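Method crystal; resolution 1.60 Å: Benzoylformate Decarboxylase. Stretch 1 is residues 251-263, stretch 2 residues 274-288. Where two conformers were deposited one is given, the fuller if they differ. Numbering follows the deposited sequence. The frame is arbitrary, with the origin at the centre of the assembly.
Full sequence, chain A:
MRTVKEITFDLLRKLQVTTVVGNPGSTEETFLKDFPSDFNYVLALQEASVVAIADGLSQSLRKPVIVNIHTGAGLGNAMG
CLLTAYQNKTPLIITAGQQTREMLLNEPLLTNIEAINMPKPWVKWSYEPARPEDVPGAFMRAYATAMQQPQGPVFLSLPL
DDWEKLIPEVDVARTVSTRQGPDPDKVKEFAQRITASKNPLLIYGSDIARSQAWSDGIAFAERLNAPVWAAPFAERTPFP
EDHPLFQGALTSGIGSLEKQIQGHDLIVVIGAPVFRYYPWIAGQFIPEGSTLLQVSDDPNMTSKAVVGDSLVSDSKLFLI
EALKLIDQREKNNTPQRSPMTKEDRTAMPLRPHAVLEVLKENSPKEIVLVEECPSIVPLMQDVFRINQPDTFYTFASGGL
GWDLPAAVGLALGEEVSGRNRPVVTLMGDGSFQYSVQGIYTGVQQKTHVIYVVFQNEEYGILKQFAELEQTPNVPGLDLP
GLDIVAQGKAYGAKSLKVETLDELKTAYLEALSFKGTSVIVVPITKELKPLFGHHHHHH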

ATOM      1  N   THR A 251      26.097  13.563  20.805  1.00 12.81           N
ATOM      2  CA  THR A 251      25.570  14.449  19.786  1.00 15.18           C
ATOM      3  C   THR A 251      25.073  13.593  18.628  1.00 13.68           C
ATOM      4  O   THR A 251      25.341  12.394  18.582  1.00 13.79           O
ATOM      5  CB  THR A 251      26.643  15.424  19.299  1.00 11.80           C
ATOM      6  OG1 THR A 251      27.741  14.680  18.753  1.00 16.37           O
ATOM      7  CG2 THR A 251      27.135  16.283  20.477  1.00 18.02           C
ATOM      8  N   SER A 252      24.370  14.209  17.686  1.00 15.97           N
ATOM      9  CA  SER A 252      23.613  13.436  16.705  1.00 11.60           C
ATOM     10  C   SER A 252      24.083  13.566  15.250  1.00 12.10           C
ATOM     11  O   SER A 252      23.342  13.235  14.319  1.00 13.23           O
ATOM     12  CB  SER A 252      22.122  13.771  16.821  1.00 12.97           C
ATOM     13  OG  SER A 252      21.915  15.165  16.690  1.00 14.59           O
ATOM     14  N   GLY A 253      25.315  14.030  15.050  1.00 13.53           N
ATOM     15  CA  GLY A 253      25.924  13.985  13.729  1.00 14.46           C
ATOM     16  C   GLY A 253      26.911  12.826  13.634  1.00 13.51           C
ATOM     17  O   GLY A 253      27.503  12.428  14.630  1.00 14.19           O
ATOM     18  N   ILE A 254      27.103  12.290  12.432  1.00 12.75           N
ATOM     19  CA  ILE A 254      28.040  11.191  12.241  1.00 13.46           C
ATOM     20  C   ILE A 254      29.440  11.548  12.738  1.00 14.37           C
ATOM     21  O   ILE A 254      30.012  10.844  13.567  1.00 13.57           O
ATOM     22  CB  ILE A 254      28.108  10.770  10.759  1.00 13.21           C
ATOM     23  CG1 ILE A 254      26.782  10.115  10.354  1.00 13.30           C
ATOM     24  CG2 ILE A 254      29.259   9.806  10.541  1.00 13.92           C
ATOM     25  CD1 ILE A 254      26.602   9.940   8.847  1.00 13.54           C
ATOM     26  N   GLY A 255      29.974  12.660  12.241  1.00 16.43           N
ATOM     27  CA  GLY A 255      31.315  13.085  12.607  1.00 14.25           C
ATOM     28  C   GLY A 255      31.451  13.573  14.038  1.00 16.72           C
ATOM     29  O   GLY A 255      32.516  13.429  14.646  1.00 18.21           O
ATOM     30  N   SER A 256      30.392  14.166  14.586  1.00 13.56           N
ATOM     31  CA  SER A 256      30.457  14.675  15.953  1.00 14.91           C
ATOM     32  C   SER A 256      30.379  13.538  16.975  1.00 15.10           C
ATOM     33  O   SER A 256      31.121  13.526  17.958  1.00 15.25           O
ATOM     34  CB  SER A 256      29.368  15.724  16.223  1.00 14.09           C
ATOM     35  OG  SER A 256      28.065  15.172  16.089  1.00 17.62           O
ATOM     36  N   LEU A 257      29.492  12.577  16.739  1.00 13.78           N
ATOM     37  CA  LEU A 257      29.397  11.423  17.627  1.00 13.54           C
ATOM     38  C   LEU A 257      30.730  10.657  17.596  1.00 15.78           C
ATOM     39  O   LEU A 257      31.278  10.305  18.643  1.00 15.92           O
ATOM     40  CB  LEU A 257      28.217  10.518  17.229  1.00 12.31           C
ATOM     41  CG  LEU A 257      27.837   9.398  18.204  1.00 11.90           C
ATOM     42  CD1 LEU A 257      26.405   8.953  17.944  1.00 17.01           C
ATOM     43  CD2 LEU A 257      28.810   8.214  18.099  1.00 13.04           C
ATOM     44  N   GLU A 258      31.249  10.420  16.389  1.00 13.56           N
ATOM     45  CA  GLU A 258      32.537   9.750  16.212  1.00 14.56           C
ATOM     46  C   GLU A 258      33.615  10.378  17.094  1.00 15.73           C
ATOM     47  O   GLU A 258      34.350   9.680  17.782  1.00 16.25           O
ATOM     48  CB  GLU A 258      32.986   9.820  14.746  1.00 18.56           C
ATOM     49  CG  GLU A 258      34.361   9.193  14.492  1.00 21.85           C
ATOM     50  CD  GLU A 258      35.073   9.786  13.281  0.50 23.97           C
ATOM     51  OE1 GLU A 258      34.445  10.553  12.510  0.80 23.37           O
ATOM     52  OE2 GLU A 258      36.272   9.480  13.095  0.40 23.06           O
ATOM     53  N   LYS A 259      33.708  11.702  17.078  1.00 15.57           N
ATOM     54  CA  LYS A 259      34.754  12.379  17.833  1.00 15.16           C
ATOM     55  C   LYS A 259      34.592  12.163  19.332  1.00 18.64           C
ATOM     56  O   LYS A 259      35.578  12.056  20.066  1.00 18.16           O
ATOM     57  CB  LYS A 259      34.784  13.873  17.493  1.00 20.76           C
ATOM     58  CG  LYS A 259      35.384  14.154  16.116  1.00 26.59           C
ATOM     59  CD  LYS A 259      35.351  15.637  15.774  1.00 35.89           C
ATOM     60  CE  LYS A 259      35.828  15.877  14.345  1.00 42.03           C
ATOM     61  NZ  LYS A 259      37.212  15.364  14.131  1.00 40.47           N
ATOM     62  N   GLN A 260      33.347  12.078  19.786  1.00 17.50           N
ATOM     63  CA  GLN A 260      33.087  11.908  21.209  1.00 18.22           C
ATOM     64  C   GLN A 260      33.491  10.544  21.748  1.00 17.65           C
ATOM     65  O   GLN A 260      33.786  10.411  22.937  1.00 17.86           O
ATOM     66  CB  GLN A 260      31.621  12.178  21.537  1.00 17.47           C
ATOM     67  CG  GLN A 260      31.194  13.611  21.308  1.00 17.26           C
ATOM     68  CD  GLN A 260      29.749  13.836  21.689  1.00 19.62           C
ATOM     69  OE1 GLN A 260      28.834  13.372  21.001  1.00 16.04           O
ATOM     70  NE2 GLN A 260      29.531  14.533  22.803  1.00 21.35           N
ATOM     71  N   ILE A 261      33.513   9.534  20.886  1.00 15.35           N
ATOM     72  CA  ILE A 261      33.780   8.172  21.352  1.00 17.83           C
ATOM     73  C   ILE A 261      35.181   7.680  20.976  1.00 19.95           C
ATOM     74  O   ILE A 261      35.510   6.511  21.167  1.00 19.66           O
ATOM     75  CB  ILE A 261      32.672   7.173  20.881  1.00 14.83           C
ATOM     76  CG1 ILE A 261      32.627   7.086  19.350  1.00 15.10           C
ATOM     77  CG2 ILE A 261      31.305   7.591  21.459  1.00 13.97           C
ATOM     78  CD1 ILE A 261      31.721   5.954  18.805  1.00 14.15           C
ATOM     79  N   GLN A 262      36.010   8.577  20.453  1.00 20.56           N
ATOM     80  CA  GLN A 262      37.391   8.228  20.118  1.00 22.73           C
ATOM     81  C   GLN A 262      38.162   7.703  21.332  1.00 19.84           C
ATOM     82  O   GLN A 262      37.894   8.095  22.469  1.00 22.14           O
ATOM     83  CB  GLN A 262      38.120   9.430  19.515  1.00 23.18           C
ATOM     84  CG  GLN A 262      37.703   9.752  18.091  1.00 27.62           C
ATOM     85  CD  GLN A 262      38.448  10.948  17.525  1.00 36.46           C
ATOM     86  OE1 GLN A 262      39.105  11.691  18.258  1.00 44.02           O
ATOM     87  NE2 GLN A 262      38.349  11.140  16.212  1.00 41.63           N
ATOM     88  N   GLY A 263      39.115   6.806  21.087  1.00 20.54           N
ATOM     89  CA  GLY A 263      39.969   6.301  22.147  1.00 23.28           C
ATOM     90  C   GLY A 263      39.506   4.986  22.750  1.00 24.40           C
ATOM     91  O   GLY A 263      40.066   4.519  23.747  1.00 25.38           O
ATOM     92  N   VAL A 274      21.478   2.311  15.782  1.00 11.54           N
ATOM     93  CA  VAL A 274      22.855   2.668  15.486  1.00 11.76           C
ATOM     94  C   VAL A 274      22.868   3.376  14.130  1.00 12.15           C
ATOM     95  O   VAL A 274      22.905   2.711  13.093  1.00 12.50           O
ATOM     96  CB  VAL A 274      23.761   1.400  15.464  1.00 10.44           C
ATOM     97  CG1 VAL A 274      25.150   1.706  14.884  1.00 12.62           C
ATOM     98  CG2 VAL A 274      23.908   0.835  16.859  1.00 10.95           C
ATOM     99  N   PHE A 275      22.774   4.709  14.113  1.00 11.80           N
ATOM    100  CA  PHE A 275      22.469   5.554  15.265  1.00 12.03           C
ATOM    101  C   PHE A 275      21.365   6.524  14.860  1.00 13.36           C
ATOM    102  O   PHE A 275      21.145   6.760  13.665  1.00 12.05           O
ATOM    103  CB  PHE A 275      23.683   6.408  15.660  1.00 11.23           C
ATOM    104  CG  PHE A 275      24.745   5.666  16.405  1.00 11.24           C
ATOM    105  CD1 PHE A 275      24.525   5.244  17.708  1.00 11.70           C
ATOM    106  CD2 PHE A 275      25.977   5.415  15.810  1.00 11.67           C
ATOM    107  CE1 PHE A 275      25.508   4.578  18.414  1.00 11.16           C
ATOM    108  CE2 PHE A 275      26.971   4.742  16.509  1.00 12.54           C
ATOM    109  CZ  PHE A 275      26.737   4.322  17.808  1.00 15.15           C
ATOM    110  N   ARG A 276      20.708   7.123  15.853  1.00 11.81           N
ATOM    111  CA  ARG A 276      19.635   8.077  15.593  1.00 11.76           C
ATOM    112  C   ARG A 276      20.222   9.460  15.308  1.00 11.72           C
ATOM    113  O   ARG A 276      20.124  10.391  16.122  1.00 12.53           O
ATOM    114  CB  ARG A 276      18.638   8.099  16.757  1.00 12.45           C
ATOM    115  CG  ARG A 276      17.399   8.941  16.503  1.00 13.44           C
ATOM    116  CD  ARG A 276      16.419   8.755  17.640  1.00 11.36           C
ATOM    117  NE  ARG A 276      15.762   7.454  17.552  1.00 13.99           N
ATOM    118  CZ  ARG A 276      15.126   6.880  18.569  1.00 13.76           C
ATOM    119  NH1 ARG A 276      15.077   7.493  19.745  1.00 14.40           N
ATOM    120  NH2 ARG A 276      14.548   5.698  18.408  1.00 16.62           N
ATOM    121  N   TYR A 277      20.843   9.579  14.140  1.00 14.13           N
ATOM    122  CA  TYR A 277      21.440  10.839  13.712  1.00 10.88           C
ATOM    123  C   TYR A 277      20.368  11.849  13.320  1.00 12.11           C
ATOM    124  O   TYR A 277      19.224  11.491  13.059  1.00 13.30           O
ATOM    125  CB  TYR A 277      22.337  10.606  12.505  1.00 11.73           C
ATOM    126  CG  TYR A 277      23.523   9.693  12.722  1.00 10.47           C
ATOM    127  CD1 TYR A 277      24.513  10.005  13.645  1.00 13.26           C
ATOM    128  CD2 TYR A 277      23.685   8.544  11.943  1.00 14.57           C
ATOM    129  CE1 TYR A 277      25.621   9.175  13.807  1.00 13.48           C
ATOM    130  CE2 TYR A 277      24.791   7.716  12.100  1.00 15.31           C
ATOM    131  CZ  TYR A 277      25.754   8.042  13.028  1.00 15.73           C
ATOM    132  OH  TYR A 277      26.859   7.230  13.178  1.00 14.97           O
ATOM    133  N   TYR A 278      20.748  13.119  13.254  1.00 11.14           N
ATOM    134  CA  TYR A 278      19.798  14.145  12.837  1.00 15.50           C
ATOM    135  C   TYR A 278      20.434  15.097  11.814  1.00 12.16           C
ATOM    136  O   TYR A 278      20.150  14.990  10.619  1.00 13.49           O
ATOM    137  CB  TYR A 278      19.216  14.879  14.054  1.00 16.20           C
ATOM    138  CG  TYR A 278      18.185  15.934  13.718  1.00 22.79           C
ATOM    139  CD1 TYR A 278      17.510  15.916  12.498  1.00 23.55           C
ATOM    140  CD2 TYR A 278      17.890  16.944  14.618  1.00 26.77           C
ATOM    141  CE1 TYR A 278      16.570  16.889  12.187  1.00 29.12           C
ATOM    142  CE2 TYR A 278      16.946  17.915  14.323  1.00 27.15           C
ATOM    143  CZ  TYR A 278      16.293  17.883  13.104  1.00 24.93           C
ATOM    144  OH  TYR A 278      15.354  18.852  12.806  0.85 31.62           O
ATOM    145  N   PRO A 279      21.319  16.004  12.259  1.00 13.46           N
ATOM    146  CA  PRO A 279      22.008  16.852  11.285  1.00 14.40           C
ATOM    147  C   PRO A 279      23.003  16.040  10.477  1.00 14.75           C
ATOM    148  O   PRO A 279      23.513  15.028  10.966  1.00 13.74           O
ATOM    149  CB  PRO A 279      22.768  17.845  12.169  1.00 15.67           C
ATOM    150  CG  PRO A 279      23.040  17.081  13.413  1.00 13.95           C
ATOM    151  CD  PRO A 279      21.815  16.231  13.629  1.00 14.57           C
ATOM    152  N   TRP A 280      23.264  16.478   9.249  1.00 16.81           N
ATOM    153  CA  TRP A 280      24.312  15.878   8.443  1.00 16.22           C
ATOM    154  C   TRP A 280      25.659  16.491   8.823  1.00 16.17           C
ATOM    155  O   TRP A 280      25.883  17.689   8.636  1.00 18.63           O
ATOM    156  CB  TRP A 280      24.023  16.061   6.947  1.00 18.73           C
ATOM    157  CG  TRP A 280      25.190  15.748   6.069  1.00 17.70           C
ATOM    158  CD1 TRP A 280      25.913  16.635   5.308  1.00 20.41           C
ATOM    159  CD2 TRP A 280      25.796  14.465   5.871  1.00 17.83           C
ATOM    160  NE1 TRP A 280      26.918  15.973   4.642  1.00 22.76           N
ATOM    161  CE2 TRP A 280      26.868  14.642   4.970  1.00 20.23           C
ATOM    162  CE3 TRP A 280      25.528  13.180   6.359  1.00 17.90           C
ATOM    163  CZ2 TRP A 280      27.672  13.585   4.554  1.00 21.95           C
ATOM    164  CZ3 TRP A 280      26.330  12.134   5.946  1.00 18.80           C
ATOM    165  CH2 TRP A 280      27.388  12.341   5.053  1.00 23.62           C
ATOM    166  N   ILE A 281      26.526  15.660   9.391  1.00 17.40           N
ATOM    167  CA  ILE A 281      27.885  16.054   9.735  1.00 16.53           C
ATOM    168  C   ILE A 281      28.789  14.923   9.267  1.00 16.70           C
ATOM    169  O   ILE A 281      28.823  13.844   9.867  1.00 14.15           O
ATOM    170  CB  ILE A 281      28.054  16.290  11.242  1.00 16.32           C
ATOM    171  CG1 ILE A 281      27.146  17.433  11.708  1.00 19.26           C
ATOM    172  CG2 ILE A 281      29.503  16.641  11.569  1.00 18.64           C
ATOM    173  CD1 ILE A 281      27.285  17.755  13.175  1.00 23.14           C
ATOM    174  N   ALA A 282      29.500  15.158   8.169  1.00 18.01           N
ATOM    175  CA  ALA A 282      30.279  14.103   7.540  1.00 17.86           C
ATOM    176  C   ALA A 282      31.342  13.545   8.482  1.00 17.84           C
ATOM    177  O   ALA A 282      31.916  14.265   9.304  1.00 20.94           O
ATOM    178  CB  ALA A 282      30.919  14.605   6.253  1.00 19.92           C
ATOM    179  N   GLY A 283      31.579  12.248   8.368  1.00 17.53           N
ATOM    180  CA  GLY A 283      32.654  11.607   9.093  1.00 20.00           C
ATOM    181  C   GLY A 283      32.532  10.102   9.004  1.00 18.85           C
ATOM    182  O   GLY A 283      31.892   9.577   8.088  1.00 19.71           O
ATOM    183  N   GLN A 284      33.156   9.418   9.960  1.00 17.62           N
ATOM    184  CA  GLN A 284      33.098   7.963  10.045  0.50 21.08           C
ATOM    185  C   GLN A 284      32.131   7.566  11.153  1.00 17.57           C
ATOM    186  O   GLN A 284      32.027   8.255  12.163  1.00 16.71           O
ATOM    187  CB  GLN A 284      34.484   7.394  10.353  0.50 24.02           C
ATOM    188  CG  GLN A 284      35.554   7.768   9.339  0.50 27.14           C
ATOM    189  CD  GLN A 284      36.915   7.206   9.701  0.50 28.36           C
ATOM    190  OE1 GLN A 284      37.462   6.368   8.982  0.50 31.61           O
ATOM    191  NE2 GLN A 284      37.471   7.667  10.817  0.50 30.37           N
ATOM    192  N   PHE A 285      31.427   6.452  10.973  1.00 16.46           N
ATOM    193  CA  PHE A 285      30.443   6.042  11.983  1.00 17.34           C
ATOM    194  C   PHE A 285      31.087   5.777  13.350  1.00 15.47           C
ATOM    195  O   PHE A 285      30.548   6.166  14.378  1.00 16.69           O
ATOM    196  CB  PHE A 285      29.648   4.815  11.523  1.00 15.28           C
ATOM    197  CG  PHE A 285      28.959   5.004  10.205  1.00 14.89           C
ATOM    198  CD1 PHE A 285      28.012   5.996  10.038  1.00 15.35           C
ATOM    199  CD2 PHE A 285      29.257   4.183   9.130  1.00 16.05           C
ATOM    200  CE1 PHE A 285      27.384   6.172   8.817  1.00 13.58           C
ATOM    201  CE2 PHE A 285      28.626   4.359   7.913  1.00 15.75           C
ATOM    202  CZ  PHE A 285      27.683   5.346   7.762  1.00 15.26           C
ATOM    203  N   ILE A 286      32.229   5.094  13.357  1.00 14.72           N
ATOM    204  CA  ILE A 286      32.963   4.851  14.592  1.00 18.81           C
ATOM    205  C   ILE A 286      34.443   5.062  14.318  1.00 19.78           C
ATOM    206  O   ILE A 286      34.863   5.019  13.162  1.00 19.56           O
ATOM    207  CB  ILE A 286      32.719   3.420  15.141  1.00 17.58           C
ATOM    208  CG1 ILE A 286      33.093   2.363  14.101  1.00 17.37           C
ATOM    209  CG2 ILE A 286      31.255   3.245  15.584  1.00 14.27           C
ATOM    210  CD1 ILE A 286      32.967   0.940  14.619  1.00 16.09           C
ATOM    211  N   PRO A 287      35.234   5.301  15.374  1.00 19.09           N
ATOM    212  CA  PRO A 287      36.656   5.620  15.179  1.00 21.06           C
ATOM    213  C   PRO A 287      37.393   4.535  14.408  1.00 26.83           C
ATOM    214  O   PRO A 287      37.129   3.343  14.597  1.00 20.04           O
ATOM    215  CB  PRO A 287      37.193   5.706  16.609  1.00 22.88           C
ATOM    216  CG  PRO A 287      36.007   6.048  17.439  1.00 22.19           C
ATOM    217  CD  PRO A 287      34.859   5.312  16.797  1.00 17.98           C
ATOM    218  N   GLU A 288      38.303   4.953  13.535  1.00 24.92           N
ATOM    219  CA  GLU A 288      39.138   4.010  12.807  1.00 26.83           C
ATOM    220  C   GLU A 288      39.749   3.022  13.801  1.00 21.74           C
ATOM    221  O   GLU A 288      40.235   3.414  14.863  0.81 23.54           O
ATOM    222  CB  GLU A 288      40.250   4.759  12.062  1.00 33.24           C
ATOM    223  CG  GLU A 288      40.743   4.065  10.803  1.00 34.83           C
ATOM    224  CD  GLU A 288      40.004   4.524   9.557  0.50 38.24           C
ATOM    225  OE1 GLU A 288      40.254   5.661   9.103  0.14 35.51           O
ATOM    226  OE2 GLU A 288      39.171   3.753   9.032  0.77 40.68           O
TER
HETATM  227  O   HOH W   1      28.942   8.409  14.332  1.00 13.52           O
HETATM  228  O   HOH W   2      25.181  13.143  10.303  1.00 13.74           O
HETATM  229  O   HOH W   3      38.845   7.862  14.002  1.00 35.86           O

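A short helix, residues 254 to 260, lies along an extended, irregular segment, and three direct hydrogen bonds and three waters satisfy many of the polar groups where the two segments meet. Ahead of the helix, Ser252 O accepts from Tyr278 N at 2.8 Å. In the first turn, where amides have no helical acceptor, Gly255 N donates to Ile281 O at 2.9 Å. Ile254 N lies beside that same oxygen at a poor angle and donates instead to water 2, with 3.0 Å between Ile254 N and the water oxygen; this water also accepts from Ile281 N and donates to Pro279 O. The N-cap residue, Gly253, supplies its O to Leu257 N at 2.9 Å, opening the helical ladder.

Glycine suits the close backbone approach. The CA atoms of Gly255 and Gly283 are 4.0 Å apart; a CB on Gly255 would clash with Ala282 O, one on Gly283 with Gly255 CA, and one on Gly253 with Ile281 CD1.

Ile254, buried and branched, packs against the rings of Tyr277, Trp280 and Phe285. Its CG1 sits over the face of the Tyr277 ring, 3.5 Å from the centroid, while its CD1 reaches Trp280 CZ3 at 3.6 Å and Phe285 CE1 at 3.8 Å. The Tyr277 hydroxyl remains satisfied: OH donates to water 1 at 2.7 Å, and that water donates to Ile254 O and Phe285 O. Leu257 CD1 similarly covers a face of Phe275, 4.1 Å from the ring centroid.

Farther along, the long side chain of Glu258 carries its carboxylate to the other segment, where OE1 accepts from Gln284 N at 3.1 Å and OE2 accepts from water 3, itself an acceptor for Glu288 N. Ile261 CD1 packs 3.8 Å from Pro287 CD, an apolar pairing that asks for no donor, but Ile261 O is buried without a partner.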